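Local coordinates for protein 2-aminomuconate 6-semialdehyde dehydrogenase (Burkholderia cenocepacia, PDB 4U3W) that probably oxidises 2-aminomuconate 6-semialdehyde to 2-aminomuconate using a nicotinamide cofactor, at residues R428-A433 against Q454-I459; V305-E310 against A464-D469. One frame throughout, in Å; residues are numbered along the deposited sequence.

Contact 1: residues R428-A433 against Q454-I459; sequences RVNDSA and QIETGI
The carboxamide of Asn430, the last residue of helix 422-430, reads two backbone groups of the opposing loop at once. Its CG sits beside its own backbone N (chi1 -72°), which sets the amide tip against segment 454-459 with each polar end facing a partner. Asn430 OD1 accepts a hydrogen bond from Glu456 N at 2.9 Å along a nearly straight N-H (170°), although the donor stands above the carbonyl plane. Asn430 ND2 donates a hydrogen bond to Gln454 O at 3.0 Å, and this acceptor lies close to the amide plane. The pair straddles Ile455 and fixes the rotation of the amide. Glu456 then lays its extended side chain across the same group: its carboxylate stacks over the amide with the planes 9° apart, and OE1 approaches Asn430 CB to 3.4 Å. That oxygen also forms a salt bridge with Lys478, which probably tempers the carboxylate charge. One residue back, the CG1 branch of Val429 meets Ile455 CG2 at 3.8 Å, the two side chains crossing at about a right angle and lining the inner flank of the polar pair. The arrangement is side-chain recognition of a loop from a helix end, between two successive beta-alpha units: helix 422-430 leads into strand 437-441, the loop follows helix 445-452 and enters strand 459-462, and Val429 also packs on Ala278 and Val280 of strand 277-281.

Contact 2: residues V305-E310 against A464-D469; sequences VCLCSE and AWFVRD
One face of the Trp465 indole is covered by Phe466 CB, 3.5 Å above the ring plane and displaced toward the rim, while the carbonyl of Leu307 comes in at the edge. Trp465 NE1 donates a hydrogen bond to Leu307 O at 2.9 Å, the oxygen lying almost exactly in the indole plane; relative to the carbonyl of Leu307, however, the donor stands well above the peptide plane. With CG anti to the backbone N (chi1 178°), Trp465 stretches out far enough to make this bond, which satisfies a buried indole nitrogen and fixes the pitch of the ring. The carbonyl is presented by a type I beta turn from Val305 to Cys308, closed by Cys308 N to Val305 O at 3.1 Å, which leads into strand 309-315. In aldehyde dehydrogenases the Gln-x-Cys sequence carrying the cysteine nucleophile occurs just before this strand, so the turn is consistent with a place at the active site. Cys308 SG approaches the six-membered ring obliquely, 4.1 Å from Trp465 CZ2, a sulfur-aromatic contact. The phenyl of Phe466 also turns to the other segment: Leu307 CD1 meets Phe466 CD1 at 3.4 Å, a close approach made obliquely to the ring with the two side chains crossing at about a right angle, and Val305 CG1 adds a looser touch at Phe466 CE2, 4.3 Å away. Phe466 has left-handed helical backbone angles, with its CB still directed at segment 305-310. Asn277 grips the carbonyls of Cys306 and Cys308 through ND2, and Arg296 holds that of Trp465.

From the N terminus, the chain first passes through 305-310, the opening side of contact 2, and runs on through strands 309-315 and 413-419 to helix 422-430. Contact 1 then opens at 428-433 and closes at 454-459, with 20 residues between. Strand 459-462 follows, and the chain reaches 464-469, where contact 2 closes a loop of 153 intervening residues that encloses the whole of contact 1. The short closure ties the C-terminal end of helix 422-430 to the loop between helix 445-452 and strand 459-462, the long one the entry to strand 309-315 and the loop leaving strand 459-462, both of the seven-stranded sheet. Their centres lie about 14 Å apart and their nearest atoms about 5 Å, so the contacts do not touch; both border the second subunit.

Contact 1: residues R428-A433 against Q454-I459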
loop_
_atom_site.group_PDB
_atom_site.type_symbol
_atom_site.label_atom_id
_atom_site.label_comp_id
_atom_site.label_asym_id
_atom_site.label_seq_id
_atom_site.Cartn_x
_atom_site.Cartn_y
_atom_site.Cartn_z
ATOM N N ARG A 428 21.172 28.540 -1.305
ATOM C CA ARG A 428 20.538 29.758 -0.750
ATOM C C ARG A 428 19.082 29.486 -0.282
ATOM O O ARG A 428 18.622 29.971 0.764
ATOM C CB ARG A 428 20.583 30.870 -1.800
ATOM C CG ARG A 428 22.033 31.227 -2.127
ATOM C CD ARG A 428 22.180 32.306 -3.173
ATOM N NE ARG A 428 21.722 33.632 -2.734
ATOM C CZ ARG A 428 21.602 34.659 -3.579
ATOM N NH1 ARG A 428 21.900 34.483 -4.861
ATOM N NH2 ARG A 428 21.178 35.843 -3.167
ATOM N N VAL A 429 18.373 28.686 -1.053
ATOM C CA VAL A 429 17.032 28.293 -0.652
ATOM C C VAL A 429 17.101 27.544 0.686
ATOM O O VAL A 429 16.356 27.872 1.597
ATOM C CB VAL A 429 16.342 27.405 -1.741
ATOM C CG1 VAL A 429 15.062 26.712 -1.158
ATOM C CG2 VAL A 429 15.988 28.230 -2.981
ATOM N N ASN A 430 18.034 26.592 0.825
ATOM C CA ASN A 430 18.086 25.750 2.042
ATOM C C ASN A 430 18.712 26.419 3.264
ATOM O O ASN A 430 18.540 25.946 4.410
ATOM C CB ASN A 430 18.821 24.444 1.740
ATOM C CG ASN A 430 17.991 23.522 0.867
ATOM O OD1 ASN A 430 16.773 23.674 0.804
ATOM N ND2 ASN A 430 18.641 22.579 0.178
ATOM N N ASP A 431 19.372 27.547 3.030
ATOM C CA ASP A 431 19.902 28.344 4.137
ATOM C C ASP A 431 18.774 29.090 4.903
ATOM O O ASP A 431 18.520 30.302 4.714
ATOM C CB ASP A 431 20.958 29.312 3.601
ATOM C CG ASP A 431 21.456 30.258 4.671
ATOM O OD1 ASP A 431 21.458 29.859 5.872
ATOM O OD2 ASP A 431 21.855 31.391 4.294
ATOM N N SER A 432 18.110 28.337 5.785
ATOM C CA SER A 432 16.928 28.789 6.499
ATOM C C SER A 432 16.670 27.823 7.687
ATOM O O SER A 432 16.906 26.608 7.587
ATOM C CB SER A 432 15.699 28.861 5.573
ATOM O OG SER A 432 14.520 29.263 6.273
ATOM N N ALA A 433 16.239 28.391 8.813
ATOM C CA ALA A 433 15.810 27.597 9.963
ATOM C C ALA A 433 14.367 27.085 9.742
ATOM O O ALA A 433 13.878 26.224 10.502
ATOM C CB ALA A 433 15.918 28.417 11.266
ATOM N N GLN A 454 16.340 18.256 -3.968
ATOM C CA GLN A 454 17.336 18.773 -3.036
ATOM C C GLN A 454 16.760 19.789 -2.062
ATOM O O GLN A 454 17.422 20.146 -1.088
ATOM C CB GLN A 454 18.492 19.440 -3.812
ATOM C CG GLN A 454 19.196 18.514 -4.794
ATOM C CD GLN A 454 20.297 19.236 -5.546
ATOM O OE1 GLN A 454 21.334 19.618 -4.962
ATOM N NE2 GLN A 454 20.077 19.450 -6.844
ATOM N N ILE A 455 15.544 20.272 -2.316
ATOM C CA ILE A 455 15.013 21.372 -1.500
ATOM C C ILE A 455 14.506 20.822 -0.146
ATOM O O ILE A 455 13.703 19.864 -0.087
ATOM C CB ILE A 455 13.863 22.146 -2.203
ATOM C CG1 ILE A 455 14.303 22.720 -3.557
ATOM C CG2 ILE A 455 13.339 23.300 -1.339
ATOM C CD1 ILE A 455 15.532 23.482 -3.479
ATOM N N GLU A 456 14.950 21.446 0.940
ATOM C CA GLU A 456 14.645 20.925 2.283
ATOM C C GLU A 456 13.350 21.503 2.809
ATOM O O GLU A 456 13.343 22.287 3.766
ATOM C CB GLU A 456 15.814 21.243 3.224
ATOM C CG GLU A 456 17.077 20.461 2.848
ATOM C CD GLU A 456 18.352 21.000 3.517
ATOM O OE1 GLU A 456 18.309 22.071 4.183
ATOM O OE2 GLU A 456 19.398 20.347 3.353
ATOM N N THR A 457 12.239 21.165 2.164
ATOM C CA THR A 457 10.919 21.679 2.554
ATOM C C THR A 457 9.920 20.515 2.563
ATOM O O THR A 457 10.231 19.415 2.080
ATOM C CB THR A 457 10.380 22.741 1.602
ATOM O OG1 THR A 457 10.387 22.179 0.274
ATOM C CG2 THR A 457 11.220 24.005 1.622
ATOM N N GLY A 458 8.716 20.772 3.042
ATOM C CA GLY A 458 7.692 19.729 3.110
ATOM C C GLY A 458 7.029 19.571 1.757
ATOM O O GLY A 458 6.542 18.473 1.436
ATOM N N ILE A 459 7.031 20.660 0.974
ATOM C CA ILE A 459 6.378 20.676 -0.334
ATOM C C ILE A 459 7.248 21.400 -1.346
ATOM O O ILE A 459 7.815 22.439 -1.009
ATOM C CB ILE A 459 5.008 21.379 -0.302
ATOM C CG1 ILE A 459 4.086 20.711 0.724
ATOM C CG2 ILE A 459 4.315 21.217 -1.690
ATOM C CD1 ILE A 459 3.934 21.570 2.010
#

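Contact 2: residues V305-E310 against A464-D469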
loop_
_atom_site.group_PDB
_atom_site.type_symbol
_atom_site.label_atom_id
_atom_site.label_comp_id
_atom_site.label_asym_id
_atom_site.label_seq_id
_atom_site.Cartn_x
_atom_site.Cartn_y
_atom_site.Cartn_z
ATOM N N VAL A 305 -0.436 33.991 3.908
ATOM C CA VAL A 305 -0.564 32.526 3.831
ATOM C C VAL A 305 0.764 32.002 4.272
ATOM O O VAL A 305 1.781 32.605 3.926
ATOM C CB VAL A 305 -0.903 32.051 2.446
ATOM C CG1 VAL A 305 -1.244 30.552 2.490
ATOM C CG2 VAL A 305 -2.086 32.820 1.920
ATOM N N CYS A 306 0.794 30.912 5.034
ATOM C CA CYS A 306 2.086 30.401 5.518
ATOM C C CYS A 306 2.988 30.014 4.350
ATOM O O CYS A 306 4.225 29.982 4.465
ATOM C CB CYS A 306 1.881 29.191 6.453
ATOM S SG CYS A 306 1.093 27.735 5.711
ATOM N N LEU A 307 2.332 29.713 3.233
ATOM C CA LEU A 307 2.991 29.227 2.016
ATOM C C LEU A 307 3.512 30.320 1.068
ATOM O O LEU A 307 4.128 30.007 0.004
ATOM C CB LEU A 307 2.020 28.350 1.264
ATOM C CG LEU A 307 1.462 27.129 2.023
ATOM C CD1 LEU A 307 0.267 26.559 1.275
ATOM C CD2 LEU A 307 2.575 26.067 2.222
ATOM N N CYS A 308 3.258 31.579 1.412
ATOM C CA CYS A 308 3.660 32.670 0.493
ATOM C C CYS A 308 5.156 32.760 0.308
ATOM O O CYS A 308 5.927 32.366 1.179
ATOM C CB CYS A 308 3.126 34.051 0.963
ATOM S SG CYS A 308 1.381 34.217 0.536
ATOM N N SER A 309 5.556 33.244 -0.873
ATOM C CA SER A 309 6.946 33.406 -1.200
ATOM C C SER A 309 7.404 34.806 -0.789
ATOM O O SER A 309 7.102 35.775 -1.479
ATOM C CB SER A 309 7.180 33.201 -2.723
ATOM O OG SER A 309 6.435 34.170 -3.462
ATOM N N GLU A 310 8.170 34.913 0.302
ATOM C CA GLU A 310 8.713 36.201 0.694
ATOM C C GLU A 310 10.151 36.377 0.210
ATOM O O GLU A 310 10.653 37.492 0.262
ATOM C CB GLU A 310 8.615 36.389 2.243
ATOM C CG GLU A 310 7.145 36.532 2.647
ATOM C CD GLU A 310 6.929 36.933 4.150
ATOM O OE1 GLU A 310 7.912 36.973 4.928
ATOM O OE2 GLU A 310 5.774 37.223 4.512
ATOM N N ALA A 464 4.042 25.891 -10.481
ATOM C CA ALA A 464 2.773 25.976 -9.829
ATOM C C ALA A 464 3.009 26.563 -8.404
ATOM O O ALA A 464 4.139 26.775 -8.004
ATOM C CB ALA A 464 2.092 24.579 -9.753
ATOM N N TRP A 465 1.926 26.777 -7.684
ATOM C CA TRP A 465 1.985 27.218 -6.296
ATOM C C TRP A 465 0.615 26.946 -5.630
ATOM O O TRP A 465 -0.436 27.145 -6.237
ATOM C CB TRP A 465 2.380 28.707 -6.209
ATOM C CG TRP A 465 2.395 29.220 -4.767
ATOM C CD1 TRP A 465 3.344 28.973 -3.815
ATOM C CD2 TRP A 465 1.366 29.990 -4.129
ATOM N NE1 TRP A 465 2.982 29.594 -2.600
ATOM C CE2 TRP A 465 1.779 30.224 -2.774
ATOM C CE3 TRP A 465 0.162 30.536 -4.568
ATOM C CZ2 TRP A 465 1.015 30.964 -1.865
ATOM C CZ3 TRP A 465 -0.607 31.278 -3.654
ATOM C CH2 TRP A 465 -0.168 31.472 -2.298
ATOM N N PHE A 466 0.660 26.432 -4.411
ATOM C CA PHE A 466 -0.536 26.231 -3.576
ATOM C C PHE A 466 -1.585 25.382 -4.330
ATOM O O PHE A 466 -2.772 25.715 -4.372
ATOM C CB PHE A 466 -1.082 27.588 -3.122
ATOM C CG PHE A 466 -2.037 27.533 -1.916
ATOM C CD1 PHE A 466 -2.136 26.405 -1.122
ATOM C CD2 PHE A 466 -2.786 28.640 -1.576
ATOM C CE1 PHE A 466 -3.011 26.356 -0.025
ATOM C CE2 PHE A 466 -3.665 28.613 -0.452
ATOM C CZ PHE A 466 -3.764 27.472 0.308
ATOM N N VAL A 467 -1.107 24.286 -4.934
ATOM C CA VAL A 467 -1.960 23.225 -5.487
ATOM C C VAL A 467 -1.981 22.093 -4.494
ATOM O O VAL A 467 -0.960 21.429 -4.259
ATOM C CB VAL A 467 -1.452 22.732 -6.844
ATOM C CG1 VAL A 467 -2.228 21.465 -7.282
ATOM C CG2 VAL A 467 -1.607 23.872 -7.835
ATOM N N ARG A 468 -3.148 21.880 -3.908
ATOM C CA ARG A 468 -3.259 20.995 -2.772
ATOM C C ARG A 468 -4.135 19.782 -3.057
ATOM O O ARG A 468 -5.366 19.857 -2.958
ATOM C CB ARG A 468 -3.808 21.778 -1.584
ATOM C CG ARG A 468 -2.855 22.873 -1.109
ATOM C CD ARG A 468 -1.818 22.306 -0.116
ATOM N NE ARG A 468 -2.469 21.687 1.046
ATOM C CZ ARG A 468 -2.587 20.368 1.218
ATOM N NH1 ARG A 468 -2.080 19.523 0.320
ATOM N NH2 ARG A 468 -3.201 19.891 2.295
ATOM N N ASP A 469 -3.490 18.666 -3.396
ATOM C CA ASP A 469 -4.177 17.387 -3.473
ATOM C C ASP A 469 -4.273 16.861 -2.058
ATOM O O ASP A 469 -3.239 16.575 -1.440
ATOM C CB ASP A 469 -3.419 16.399 -4.387
ATOM C CG ASP A 469 -4.244 15.152 -4.711
ATOM O OD1 ASP A 469 -4.771 14.528 -3.757
ATOM O OD2 ASP A 469 -4.357 14.788 -5.918
#